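Local coordinates for protein phosphosugar isomerase (Escherichia coli O6:H1, PDB 5UQI) that probably interconverts ribulose 5-phosphate and arabinose 5-phosphate as a sugar isomerase of the GutQ/KpsF type, and binds arabinose 5-phosphate in its pocket, at residues A[77-81]-A[105-109]. Coordinates in Å, arbitrary orientation, origin at the centre of the assembly. Residues are numbered along the deposited sequence.
Sequences GTEAV and EILAT
Two segments of a SIS domain, an alpha-beta-alpha fold around a parallel sheet, meet on one face of that sheet. Segment 77-81 opens the helix following strand 72-76; in the other segment, residues 105-107 belong to the short helix after strand 93-97, and Ala-108 and Thr-109 continue with phi/psi of -61/-21 and -77/-16. The segments progress in the same general direction but obliquely: CA of Gly-77 is 5.5 Å from CA of Ile-106, and CA of Val-81 is 6.1 Å from CA of Thr-109. They bury 239 Å² between them.

Glu-105 points its CB toward 77-81, bringing CG to 3.7 Å from Thr-78 OG1 before its carboxylate turns away. Its carbonyl O lies 4.1 Å from Gly-77 O; both are acceptors and cannot bond each other, and a water bridges them, donating to Gly-77 O (2.9 Å) and Glu-105 O (2.6 Å). Ile-106 starts away from its neighbour, but its m,m rotamer returns CD1 to 4.2 Å from Gly-77 CA. A CB on Gly-77 would clash with that methyl, so glycine permits the close approach. The Ile-106 side chain also touches Val-51, a pocket residue, and lies about 5 Å from the bound arabinose 5-phosphate, tying this interface to the ligand site. Ala-108 CB sits 4.2 Å from Val-81 CG1. Thr-109, chi1 p, hydrogen-bonds through OG1 to Ile-106 O (2.8 Å), while its N bonds to the same oxygen (3.1 Å). Its CG2 meets Ala-80 CB at 4.0 Å, Val-81 CG1 at 3.9 Å and Gly-77 O at 3.8 Å.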
loop_
_atom_site.group_PDB
_atom_site.type_symbol
_atom_site.label_atom_id
_atom_site.label_comp_id
_atom_site.label_asym_id
_atom_site.label_seq_id
_atom_site.Cartn_x
_atom_site.Cartn_y
_atom_site.Cartn_z
ATOM N N GLY A 77 9.224 -5.729 6.505
ATOM C CA GLY A 77 9.307 -7.139 6.025
ATOM C C GLY A 77 10.519 -7.896 6.573
ATOM O O GLY A 77 10.448 -9.097 6.884
ATOM N N THR A 78 11.671 -7.231 6.761
ATOM C CA THR A 78 12.817 -7.921 7.384
ATOM C C THR A 78 12.620 -8.097 8.848
ATOM O O THR A 78 12.892 -9.157 9.396
ATOM C CB THR A 78 14.115 -7.081 7.172
ATOM O OG1 THR A 78 14.386 -7.192 5.765
ATOM C CG2 THR A 78 15.305 -7.655 7.938
ATOM N N GLU A 79 12.124 -7.089 9.527
ATOM C CA GLU A 79 11.864 -7.312 10.943
ATOM C C GLU A 79 10.833 -8.444 11.186
ATOM O O GLU A 79 10.959 -9.175 12.180
ATOM C CB GLU A 79 11.354 -6.010 11.616
ATOM C CG GLU A 79 12.420 -4.860 11.474
ATOM C CD GLU A 79 13.747 -5.260 12.110
ATOM O OE1 GLU A 79 13.683 -5.838 13.267
ATOM O OE2 GLU A 79 14.838 -5.177 11.466
ATOM N N ALA A 80 9.846 -8.594 10.274
ATOM C CA ALA A 80 8.882 -9.664 10.394
ATOM C C ALA A 80 9.570 -11.019 10.534
ATOM O O ALA A 80 9.173 -11.807 11.364
ATOM C CB ALA A 80 7.994 -9.626 9.143
ATOM N N VAL A 81 10.597 -11.263 9.713
ATOM C CA VAL A 81 11.187 -12.644 9.720
ATOM C C VAL A 81 12.237 -12.772 10.832
ATOM O O VAL A 81 12.869 -13.817 11.006
ATOM C CB VAL A 81 11.742 -13.026 8.336
ATOM C CG1 VAL A 81 10.604 -13.057 7.322
ATOM C CG2 VAL A 81 12.977 -12.201 7.905
ATOM N N GLU A 105 12.776 -10.107 0.360
ATOM C CA GLU A 105 12.409 -9.949 1.764
ATOM C C GLU A 105 10.915 -10.106 2.023
ATOM O O GLU A 105 10.519 -10.581 3.094
ATOM C CB GLU A 105 12.885 -8.539 2.262
ATOM C CG GLU A 105 14.400 -8.360 2.243
ATOM C CD GLU A 105 14.915 -7.727 0.959
ATOM O OE1 GLU A 105 14.284 -7.887 -0.147
ATOM O OE2 GLU A 105 16.011 -7.153 1.008
ATOM N N ILE A 106 10.061 -9.714 1.083
ATOM C CA ILE A 106 8.654 -9.819 1.293
ATOM C C ILE A 106 8.206 -11.254 1.043
ATOM O O ILE A 106 7.411 -11.758 1.803
ATOM C CB ILE A 106 7.868 -8.834 0.373
ATOM C CG1 ILE A 106 8.336 -7.400 0.590
ATOM C CG2 ILE A 106 6.369 -8.964 0.568
ATOM C CD1 ILE A 106 8.023 -6.926 2.033
ATOM N N LEU A 107 8.762 -11.879 0.012
ATOM C CA LEU A 107 8.342 -13.301 -0.185
ATOM C C LEU A 107 8.757 -14.176 0.994
ATOM O O LEU A 107 8.096 -15.210 1.228
ATOM C CB LEU A 107 8.973 -13.883 -1.422
ATOM C CG LEU A 107 8.673 -13.095 -2.667
ATOM C CD1 LEU A 107 9.392 -13.656 -3.896
ATOM C CD2 LEU A 107 7.210 -12.997 -3.031
ATOM N N ALA A 108 9.865 -13.823 1.673
ATOM C CA ALA A 108 10.332 -14.580 2.835
ATOM C C ALA A 108 9.352 -14.631 3.982
ATOM O O ALA A 108 9.425 -15.531 4.828
ATOM C CB ALA A 108 11.648 -13.996 3.332
ATOM N N THR A 109 8.398 -13.682 4.037
ATOM C CA THR A 109 7.412 -13.744 5.058
ATOM C C THR A 109 6.300 -14.774 4.835
ATOM O O THR A 109 5.483 -15.068 5.723
ATOM C CB THR A 109 6.666 -12.394 5.249
ATOM O OG1 THR A 109 5.833 -12.111 4.134
ATOM C CG2 THR A 109 7.629 -11.218 5.532
HETATM O O HOH W 1 12.076 -10.720 5.120
#